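Local coordinates for Glucanase/chitosanase (Paenibacillus fukuinensis, PDB 4ZZ8), which probably hydrolyses glycosidic bonds in polysaccharides such as chitosan and cellulose, the present chain being its F5/8 type C (discoidin-like) domain, at residues A[51-56]-A[112-117]. Sequence-based numbering, arbitrary orientation.
Sequences YINLGS and NAKFVR. With EDO (1,2-ethanediol), chain H; SO4 (sulfate ion), chain E.
Leu54 CD1 lies 3.9 Å from Val116 CG2 and also reaches Ala113 CB; Ile60 of strand 57-67 touches all three residues, which places them in the core between the two sheets. On the other face Phe115 directs a ring edge toward the face of Tyr51, an offset edge-to-face pair with planes at 87° and centroids 5.8 Å apart. With its CG anti to the carbonyl carbon (chi1 -56°), Phe115 brings CE2 to 3.4 Å from Asn53 CG. Strands 48-54 and 115-123, whose short segments run at 165° to each other, are antiparallel neighbours in one sheet of the beta-sandwich expected of an F5/8 type C domain. Ile52 and Val116 form a hydrogen-bonded pair, Ile52 N to Val116 O being 2.9 Å, and Leu54 N donates to Lys114 O (2.8 Å). A classic beta bulge sets Lys114 and Phe115 together opposite Ser80 of strand 75-80. Asn53 OD1 accepts from Gly55 N at 2.8 Å, closing an Asx turn, while its ND2 and Lys114 NZ share a water; NZ also bonds Gly84 O. With an alanine in place of Asn53, Gly55 N would probably lose this acceptor and the shared water its amide donor. At the far end, Arg117 grips a sulfate probably from the crystallisation liquor, NH1 to its O2 and NH2 to its O3, both bonds nearly straight, and NH2 also bonds Gln78 OE1.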
loop_
_atom_site.group_PDB
_atom_site.type_symbol
_atom_site.label_atom_id
_atom_site.label_comp_id
_atom_site.label_asym_id
_atom_site.label_seq_id
_atom_site.Cartn_x
_atom_site.Cartn_y
_atom_site.Cartn_z
ATOM N N TYR A 51 -3.178 -2.698 3.394
ATOM C CA TYR A 51 -3.036 -3.941 2.619
ATOM C C TYR A 51 -4.277 -4.212 1.813
ATOM O O TYR A 51 -5.381 -3.735 2.091
ATOM C CB TYR A 51 -2.651 -5.146 3.477
ATOM C CG TYR A 51 -3.680 -5.772 4.393
ATOM C CD1 TYR A 51 -4.769 -6.483 3.899
ATOM C CD2 TYR A 51 -3.468 -5.727 5.742
ATOM C CE1 TYR A 51 -5.680 -7.053 4.744
ATOM C CE2 TYR A 51 -4.356 -6.320 6.633
ATOM C CZ TYR A 51 -5.483 -6.921 6.112
ATOM O OH TYR A 51 -6.360 -7.580 6.992
ATOM N N ILE A 52 -4.022 -4.950 0.761
ATOM C CA ILE A 52 -5.048 -5.373 -0.201
ATOM C C ILE A 52 -5.150 -6.903 -0.141
ATOM O O ILE A 52 -4.126 -7.627 -0.091
ATOM C CB ILE A 52 -4.633 -4.982 -1.589
ATOM C CG1 ILE A 52 -4.360 -3.452 -1.742
ATOM C CG2 ILE A 52 -5.661 -5.430 -2.624
ATOM C CD1 ILE A 52 -3.486 -3.109 -2.868
ATOM N N ASN A 53 -6.363 -7.392 -0.082
ATOM C CA ASN A 53 -6.648 -8.829 -0.266
ATOM C C ASN A 53 -6.931 -9.064 -1.711
ATOM O O ASN A 53 -7.939 -8.630 -2.260
ATOM C CB ASN A 53 -7.849 -9.200 0.583
ATOM C CG ASN A 53 -8.198 -10.677 0.527
ATOM O OD1 ASN A 53 -7.737 -11.407 -0.331
ATOM N ND2 ASN A 53 -9.103 -11.095 1.423
ATOM N N LEU A 54 -5.997 -9.711 -2.385
ATOM C CA LEU A 54 -6.129 -9.893 -3.801
ATOM C C LEU A 54 -7.220 -10.908 -4.126
ATOM O O LEU A 54 -7.575 -11.047 -5.316
ATOM C CB LEU A 54 -4.784 -10.342 -4.420
ATOM C CG LEU A 54 -3.636 -9.364 -4.380
ATOM C CD1 LEU A 54 -2.357 -10.047 -4.961
ATOM C CD2 LEU A 54 -3.867 -8.048 -5.068
ATOM N N GLY A 55 -7.641 -11.702 -3.152
ATOM C CA GLY A 55 -8.879 -12.561 -3.308
ATOM C C GLY A 55 -8.576 -13.984 -3.710
ATOM O O GLY A 55 -9.467 -14.835 -3.712
ATOM N N SER A 56 -7.327 -14.209 -4.134
ATOM C CA SER A 56 -6.848 -15.475 -4.650
ATOM C C SER A 56 -5.347 -15.284 -4.727
ATOM O O SER A 56 -4.874 -14.161 -4.707
ATOM C CB SER A 56 -7.399 -15.790 -6.051
ATOM O OG SER A 56 -6.913 -14.977 -7.129
ATOM N N ASN A 112 4.241 -15.461 -5.612
ATOM C CA ASN A 112 2.886 -15.665 -5.199
ATOM C C ASN A 112 2.566 -14.705 -4.041
ATOM O O ASN A 112 3.411 -14.526 -3.165
ATOM C CB ASN A 112 2.647 -17.043 -4.700
ATOM C CG ASN A 112 2.535 -18.044 -5.875
ATOM O OD1 ASN A 112 2.550 -17.641 -7.014
ATOM N ND2 ASN A 112 2.425 -19.291 -5.582
ATOM N N ALA A 113 1.325 -14.215 -4.009
ATOM C CA ALA A 113 0.860 -13.326 -2.908
ATOM C C ALA A 113 -0.669 -13.413 -2.890
ATOM O O ALA A 113 -1.271 -13.477 -3.962
ATOM C CB ALA A 113 1.282 -11.910 -3.106
ATOM N N LYS A 114 -1.258 -13.578 -1.700
ATOM C CA LYS A 114 -2.701 -13.365 -1.558
ATOM C C LYS A 114 -3.003 -11.975 -1.043
ATOM O O LYS A 114 -4.047 -11.423 -1.343
ATOM C CB LYS A 114 -3.374 -14.351 -0.637
ATOM C CG LYS A 114 -4.840 -14.409 -0.989
ATOM C CD LYS A 114 -5.714 -14.916 0.109
ATOM C CE LYS A 114 -7.116 -14.350 -0.028
ATOM N NZ LYS A 114 -8.088 -15.300 0.564
ATOM N N PHE A 115 -2.065 -11.386 -0.297
ATOM C CA PHE A 115 -2.236 -9.976 0.236
ATOM C C PHE A 115 -0.954 -9.223 -0.086
ATOM O O PHE A 115 0.154 -9.824 -0.118
ATOM C CB PHE A 115 -2.431 -9.936 1.752
ATOM C CG PHE A 115 -3.601 -10.795 2.243
ATOM C CD1 PHE A 115 -3.394 -12.146 2.497
ATOM C CD2 PHE A 115 -4.825 -10.245 2.533
ATOM C CE1 PHE A 115 -4.375 -12.969 2.952
ATOM C CE2 PHE A 115 -5.845 -11.064 2.965
ATOM C CZ PHE A 115 -5.622 -12.440 3.204
ATOM N N VAL A 116 -1.062 -7.900 -0.259
ATOM C CA VAL A 116 0.095 -7.043 -0.509
ATOM C C VAL A 116 -0.109 -5.847 0.435
ATOM O O VAL A 116 -1.183 -5.275 0.517
ATOM C CB VAL A 116 0.175 -6.500 -1.932
ATOM C CG1 VAL A 116 1.557 -5.827 -2.086
ATOM C CG2 VAL A 116 -0.110 -7.565 -2.926
ATOM N N ARG A 117 0.967 -5.494 1.146
ATOM C CA ARG A 117 0.897 -4.381 2.157
ATOM C C ARG A 117 1.960 -3.372 1.852
ATOM O O ARG A 117 3.091 -3.731 1.561
ATOM C CB ARG A 117 1.185 -4.961 3.556
ATOM C CG ARG A 117 0.932 -3.928 4.707
ATOM C CD ARG A 117 0.804 -4.576 6.051
ATOM N NE ARG A 117 2.057 -4.979 6.661
ATOM C CZ ARG A 117 2.276 -5.085 7.967
ATOM N NH1 ARG A 117 1.319 -4.826 8.825
ATOM N NH2 ARG A 117 3.521 -5.349 8.413
HETATM C C1 EDO H . -10.929 -8.193 4.069
HETATM O O1 EDO H . -11.151 -9.216 3.051
HETATM C C2 EDO H . -9.474 -7.784 3.957
HETATM O O2 EDO H . -8.610 -8.996 4.028
HETATM S S SO4 E . 3.101 -5.457 12.212
HETATM O O1 SO4 E . 3.591 -4.558 13.280
HETATM O O2 SO4 E . 1.848 -4.804 11.688
HETATM O O3 SO4 E . 4.263 -5.543 11.281
HETATM O O4 SO4 E . 2.838 -6.745 12.755
HETATM O O HOH W 1 -10.208 -13.894 1.433
#